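Local coordinates for putative Killer protein (Pseudomonas putida, PDB 6F8S) that is probably the toxin of a HigB-type type II toxin-antitoxin pair, akin to the RelE toxins, which act as ribonucleases that cleave mRNA, at residues E36-M41 and H70-N75; R49-P54 and L80-T85. All coordinates share one frame; numbering follows the deposited sequence.

Interaction 1: residues E36-M41 and H70-N75; sequences ERKLAM and HSIRVN
K38 reaches across from helix 31-44 to the end of strand 69-73 and gives this contact its one polar link. Its NZ donates a hydrogen bond to the backbone oxygen of R73, 2.9 Å from NZ to O. The ammonium comes in nearly head-on to the carbonyl, with a C=O...N angle of 171°. The same NZ is hydrogen-bonded to OD1 of N57 and salt-bridged to an acidic side chain of another protein chain in the assembly, so NZ has three partners, which would probably hold its position and balance its charge.

The apolar part rests on the aliphatic stem of the same lysine. A turn about the CB-CG bond (chi2 -77°) bends the chain and lays CD 3.8 Å from CD1 of I72, while CB of K38 stands 4.0 Å from that same methyl. Just past the end of the strand, CG2 of V74 lies 4.2 Å from CG of K38, a looser touch. Both hydrophobic side chains run past the lysine in the opposite direction. L80 of the neighbouring strand also touches K38 and I72, and V34, on the helix, touches V74.

One long side chain thus joins helix to sheet, greasy along its stem and polar at its end, in the helix-on-antiparallel-sheet packing of the RelE-like toxin fold.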
loop_
_atom_site.group_PDB
_atom_site.type_symbol
_atom_site.label_atom_id
_atom_site.label_comp_id
_atom_site.label_asym_id
_atom_site.label_seq_id
_atom_site.Cartn_x
_atom_site.Cartn_y
_atom_site.Cartn_z
ATOM N N GLU B 36 15.564 6.108 9.687
ATOM C CA GLU B 36 14.178 6.356 9.357
ATOM C C GLU B 36 13.832 5.767 8.024
ATOM O O GLU B 36 12.734 5.296 7.811
ATOM C CB GLU B 36 13.910 7.843 9.340
ATOM C CG GLU B 36 13.938 8.412 10.739
ATOM C CD GLU B 36 13.771 9.904 10.763
ATOM O OE1 GLU B 36 14.400 10.576 9.902
ATOM O OE2 GLU B 36 13.021 10.389 11.632
ATOM N N ARG B 37 14.804 5.832 7.132
ATOM C CA ARG B 37 14.663 5.352 5.796
ATOM C C ARG B 37 14.668 3.821 5.760
ATOM O O ARG B 37 13.891 3.196 5.012
ATOM C CB ARG B 37 15.780 5.922 4.940
ATOM C CG ARG B 37 15.648 5.594 3.480
ATOM C CD ARG B 37 16.508 6.516 2.620
ATOM N NE ARG B 37 17.926 6.340 2.912
ATOM C CZ ARG B 37 18.739 7.318 3.301
ATOM N NH1 ARG B 37 18.270 8.548 3.432
ATOM N NH2 ARG B 37 20.020 7.068 3.547
ATOM N N LYS B 38 15.547 3.219 6.562
ATOM C CA LYS B 38 15.623 1.759 6.662
ATOM C C LYS B 38 14.325 1.211 7.240
ATOM O O LYS B 38 13.762 0.227 6.709
ATOM C CB LYS B 38 16.823 1.329 7.519
ATOM C CG LYS B 38 18.153 1.849 7.017
ATOM C CD LYS B 38 18.642 1.064 5.832
ATOM C CE LYS B 38 19.744 1.808 5.099
ATOM N NZ LYS B 38 20.488 0.907 4.164
ATOM N N LEU B 39 13.842 1.848 8.313
ATOM C CA LEU B 39 12.534 1.481 8.854
ATOM C C LEU B 39 11.433 1.636 7.785
ATOM O O LEU B 39 10.554 0.784 7.678
ATOM C CB LEU B 39 12.188 2.305 10.081
ATOM C CG LEU B 39 13.016 2.086 11.350
ATOM C CD1 LEU B 39 12.319 2.796 12.493
ATOM C CD2 LEU B 39 13.194 0.610 11.663
ATOM N N ALA B 40 11.490 2.703 6.990
ATOM C CA ALA B 40 10.537 2.893 5.890
ATOM C C ALA B 40 10.532 1.703 4.922
ATOM O O ALA B 40 9.486 1.183 4.555
ATOM C CB ALA B 40 10.861 4.180 5.118
ATOM N N MET B 41 11.720 1.284 4.506
ATOM C CA MET B 41 11.849 0.200 3.553
ATOM C C MET B 41 11.341 -1.104 4.141
ATOM O O MET B 41 10.597 -1.831 3.466
ATOM C CB MET B 41 13.297 0.060 3.096
ATOM C CG MET B 41 13.773 1.269 2.339
ATOM S SD MET B 41 15.385 1.026 1.583
ATOM C CE MET B 41 16.407 0.814 3.032
ATOM N N HIS B 70 18.018 -11.929 8.988
ATOM C CA HIS B 70 18.877 -11.153 8.103
ATOM C C HIS B 70 19.121 -9.791 8.735
ATOM O O HIS B 70 18.472 -9.415 9.713
ATOM C CB HIS B 70 18.267 -10.985 6.704
ATOM C CG HIS B 70 17.583 -12.213 6.184
ATOM N ND1 HIS B 70 18.197 -13.107 5.336
ATOM C CD2 HIS B 70 16.329 -12.686 6.399
ATOM C CE1 HIS B 70 17.353 -14.084 5.048
ATOM N NE2 HIS B 70 16.217 -13.856 5.682
ATOM N N SER B 71 20.053 -9.041 8.166
ATOM C CA SER B 71 20.306 -7.698 8.650
ATOM C C SER B 71 20.667 -6.751 7.511
ATOM O O SER B 71 21.240 -7.169 6.494
ATOM C CB SER B 71 21.414 -7.706 9.707
ATOM O OG SER B 71 22.661 -7.905 9.087
ATOM N N ILE B 72 20.317 -5.478 7.688
ATOM C CA ILE B 72 20.678 -4.460 6.725
ATOM C C ILE B 72 21.549 -3.403 7.392
ATOM O O ILE B 72 21.390 -3.090 8.575
ATOM C CB ILE B 72 19.433 -3.823 6.080
ATOM C CG1 ILE B 72 18.507 -3.258 7.138
ATOM C CG2 ILE B 72 18.663 -4.856 5.211
ATOM C CD1 ILE B 72 17.366 -2.478 6.555
ATOM N N ARG B 73 22.505 -2.883 6.632
ATOM C CA ARG B 73 23.409 -1.863 7.126
ATOM C C ARG B 73 22.658 -0.563 7.387
ATOM O O ARG B 73 21.918 -0.099 6.526
ATOM C CB ARG B 73 24.535 -1.639 6.111
ATOM C CG ARG B 73 25.667 -0.702 6.565
ATOM C CD ARG B 73 26.866 -0.808 5.615
ATOM N NE ARG B 73 28.017 -0.025 6.056
ATOM C CZ ARG B 73 28.159 1.284 5.855
ATOM N NH1 ARG B 73 27.212 1.969 5.224
ATOM N NH2 ARG B 73 29.242 1.916 6.294
ATOM N N VAL B 74 22.827 0.005 8.578
ATOM C CA VAL B 74 22.430 1.391 8.840
ATOM C C VAL B 74 23.668 2.291 8.688
ATOM O O VAL B 74 23.629 3.309 7.996
ATOM C CB VAL B 74 21.810 1.575 10.252
ATOM C CG1 VAL B 74 21.648 3.059 10.579
ATOM C CG2 VAL B 74 20.468 0.869 10.353
ATOM N N ASN B 75 24.762 1.909 9.350
ATOM C CA ASN B 75 26.084 2.441 9.027
ATOM C C ASN B 75 27.160 1.411 9.370
ATOM O O ASN B 75 26.851 0.227 9.549
ATOM C CB ASN B 75 26.347 3.785 9.735
ATOM C CG ASN B 75 26.291 3.702 11.269
ATOM O OD1 ASN B 75 26.482 2.650 11.890
ATOM N ND2 ASN B 75 26.039 4.844 11.884
#

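Interaction 2: residues R49-P54 and L80-T85; sequences RDLRSP and LCFTWT
The short helix 49-52 stands off strand 79-85, with the closest CA atoms, those of L51 and W84, 9.9 Å apart, so side chains alone bridge the gap. S53 N is hydrogen-bonded to the carbonyl oxygen of R49.

L51 does the work from the helix side, and a single methyl, CD1, makes both contacts. It sits 3.5 Å from CZ of F82, with CE2 of the same ring at 3.8 Å and CE1 at 4.2 Å. The methyl therefore rides at the far end of the phenyl ring and meets it obliquely, the two side chains arriving from opposite directions. The same CD1 lies 4.1 Å from CZ3 of W84, on the six-membered part of the indole, again at an oblique angle.

The aromatic pair comes from alternate residues of the strand, which puts both rings on the sheet face that looks at the helix. Their first torsions differ: F82 holds CG between its backbone N and carbonyl carbon (chi1 65°), whereas W84 swings CG anti to the nitrogen (chi1 -175°). Each of these settings brings the outer part of its ring up to the one leucine methyl.

L42 of helix 31-44 touches both L51 and F82, and A45 adds to the cover on L51, while P89 of the next strand packs on W84. The side chain of W84 also comes within about 3 Å of a bound PEG molecule, nearest atoms taken, probably from the crystallisation liquor. This small hydrophobic cluster seats the second, short helix on the middle strand of the antiparallel sheet, part of the core of a compact RelE-like toxin.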
loop_
_atom_site.group_PDB
_atom_site.type_symbol
_atom_site.label_atom_id
_atom_site.label_comp_id
_atom_site.label_asym_id
_atom_site.label_seq_id
_atom_site.Cartn_x
_atom_site.Cartn_y
_atom_site.Cartn_z
ATOM N N ARG B 49 13.450 -9.764 -1.616
ATOM C CA ARG B 49 14.250 -9.052 -2.626
ATOM C C ARG B 49 14.217 -7.536 -2.414
ATOM O O ARG B 49 15.183 -6.838 -2.740
ATOM C CB ARG B 49 13.776 -9.383 -4.039
ATOM C CG ARG B 49 12.360 -8.970 -4.359
ATOM C CD ARG B 49 11.963 -9.473 -5.763
ATOM N NE ARG B 49 11.555 -10.872 -5.730
ATOM C CZ ARG B 49 12.272 -11.879 -6.211
ATOM N NH1 ARG B 49 13.436 -11.647 -6.790
ATOM N NH2 ARG B 49 11.815 -13.121 -6.126
ATOM N N ASP B 50 13.120 -7.040 -1.842
ATOM C CA ASP B 50 12.980 -5.631 -1.567
ATOM C C ASP B 50 14.055 -5.168 -0.589
ATOM O O ASP B 50 14.460 -4.001 -0.614
ATOM C CB ASP B 50 11.584 -5.326 -1.023
ATOM C CG ASP B 50 10.486 -5.553 -2.075
ATOM O OD1 ASP B 50 10.786 -5.408 -3.286
ATOM O OD2 ASP B 50 9.326 -5.857 -1.693
ATOM N N LEU B 51 14.533 -6.070 0.267
ATOM C CA LEU B 51 15.575 -5.693 1.223
ATOM C C LEU B 51 16.948 -6.124 0.744
ATOM O O LEU B 51 17.930 -5.477 1.049
ATOM C CB LEU B 51 15.279 -6.278 2.593
ATOM C CG LEU B 51 13.977 -5.693 3.141
ATOM C CD1 LEU B 51 13.556 -6.459 4.372
ATOM C CD2 LEU B 51 14.120 -4.188 3.446
ATOM N N ARG B 52 17.000 -7.197 -0.039
ATOM C CA ARG B 52 18.259 -7.689 -0.609
ATOM C C ARG B 52 18.757 -6.863 -1.791
ATOM O O ARG B 52 19.956 -6.695 -1.983
ATOM C CB ARG B 52 18.102 -9.148 -1.051
ATOM C CG ARG B 52 19.398 -9.822 -1.473
ATOM C CD ARG B 52 19.287 -11.306 -1.260
ATOM N NE ARG B 52 18.019 -11.768 -1.814
ATOM C CZ ARG B 52 17.369 -12.853 -1.409
ATOM N NH1 ARG B 52 17.881 -13.611 -0.436
ATOM N NH2 ARG B 52 16.210 -13.179 -1.980
ATOM N N SER B 53 17.839 -6.358 -2.606
ATOM C CA SER B 53 18.260 -5.675 -3.828
ATOM C C SER B 53 18.964 -4.335 -3.613
ATOM O O SER B 53 19.965 -4.090 -4.279
ATOM C CB SER B 53 17.071 -5.486 -4.770
ATOM O OG SER B 53 16.697 -6.740 -5.317
ATOM N N PRO B 54 18.456 -3.462 -2.712
ATOM C CA PRO B 54 19.150 -2.168 -2.622
ATOM C C PRO B 54 20.569 -2.360 -2.120
ATOM O O PRO B 54 20.753 -2.899 -1.031
ATOM C CB PRO B 54 18.307 -1.367 -1.608
ATOM C CG PRO B 54 17.003 -2.073 -1.535
ATOM C CD PRO B 54 17.317 -3.529 -1.777
ATOM N N LEU B 80 20.225 -3.228 11.413
ATOM C CA LEU B 80 18.907 -3.746 11.770
ATOM C C LEU B 80 18.818 -5.243 11.495
ATOM O O LEU B 80 18.922 -5.650 10.361
ATOM C CB LEU B 80 17.818 -3.004 10.996
ATOM C CG LEU B 80 17.580 -1.589 11.514
ATOM C CD1 LEU B 80 16.946 -0.722 10.450
ATOM C CD2 LEU B 80 16.712 -1.631 12.775
ATOM N N CYS B 81 18.657 -6.045 12.545
ATOM C CA CYS B 81 18.374 -7.482 12.426
ATOM C C CYS B 81 16.866 -7.697 12.383
ATOM O O CYS B 81 16.111 -6.929 12.978
ATOM C CB CYS B 81 18.977 -8.281 13.600
ATOM S SG CYS B 81 20.523 -9.185 13.254
ATOM N N PHE B 82 16.434 -8.746 11.687
ATOM C CA PHE B 82 15.010 -9.087 11.597
ATOM C C PHE B 82 14.799 -10.489 11.034
ATOM O O PHE B 82 15.701 -11.082 10.420
ATOM C CB PHE B 82 14.256 -8.085 10.713
ATOM C CG PHE B 82 14.696 -8.115 9.267
ATOM C CD1 PHE B 82 15.739 -7.317 8.826
ATOM C CD2 PHE B 82 14.085 -8.959 8.359
ATOM C CE1 PHE B 82 16.157 -7.359 7.493
ATOM C CE2 PHE B 82 14.500 -9.003 7.036
ATOM C CZ PHE B 82 15.539 -8.200 6.607
ATOM N N THR B 83 13.585 -10.995 11.215
ATOM C CA THR B 83 13.189 -12.224 10.553
ATOM C C THR B 83 12.155 -11.952 9.455
ATOM O O THR B 83 11.177 -11.222 9.652
ATOM C CB THR B 83 12.618 -13.246 11.541
ATOM O OG1 THR B 83 13.409 -13.247 12.737
ATOM C CG2 THR B 83 12.595 -14.650 10.899
ATOM N N TRP B 84 12.381 -12.548 8.296
ATOM C CA TRP B 84 11.435 -12.421 7.215
ATOM C C TRP B 84 10.302 -13.445 7.329
ATOM O O TRP B 84 10.553 -14.635 7.495
ATOM C CB TRP B 84 12.135 -12.568 5.868
ATOM C CG TRP B 84 11.170 -12.315 4.798
ATOM C CD1 TRP B 84 10.546 -13.242 4.023
ATOM C CD2 TRP B 84 10.626 -11.043 4.423
ATOM N NE1 TRP B 84 9.676 -12.629 3.162
ATOM C CE2 TRP B 84 9.702 -11.278 3.385
ATOM C CE3 TRP B 84 10.851 -9.727 4.852
ATOM C CZ2 TRP B 84 8.996 -10.243 2.758
ATOM C CZ3 TRP B 84 10.150 -8.702 4.237
ATOM C CH2 TRP B 84 9.233 -8.964 3.197
ATOM N N THR B 85 9.060 -12.972 7.265
ATOM C CA THR B 85 7.914 -13.861 7.147
ATOM C C THR B 85 7.141 -13.505 5.889
ATOM O O THR B 85 7.459 -12.524 5.208
ATOM C CB THR B 85 6.955 -13.788 8.366
ATOM O OG1 THR B 85 5.768 -14.537 8.082
ATOM C CG2 THR B 85 6.512 -12.402 8.631
#

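Following the chain, helix 31-44 comes first, then helix 49-52, strand 69-73 and strand 79-85. Interaction 1 closes the loop from the first helix to strand 69-73, with the short helix lying inside it; interaction 2 runs from that short helix to strand 79-85, with strand 69-73 inside. The two loops therefore cross rather than nest. Their centres are 9 Å apart, and their strands are antiparallel neighbours, probably bonded from H70 N to F82 O (2.9 Å) and from I72 N to L80 O (3.0 Å). Between them, the contacts tie both helices to one sheet, the long helix to its edge strand within the chain and the short one to its middle strand.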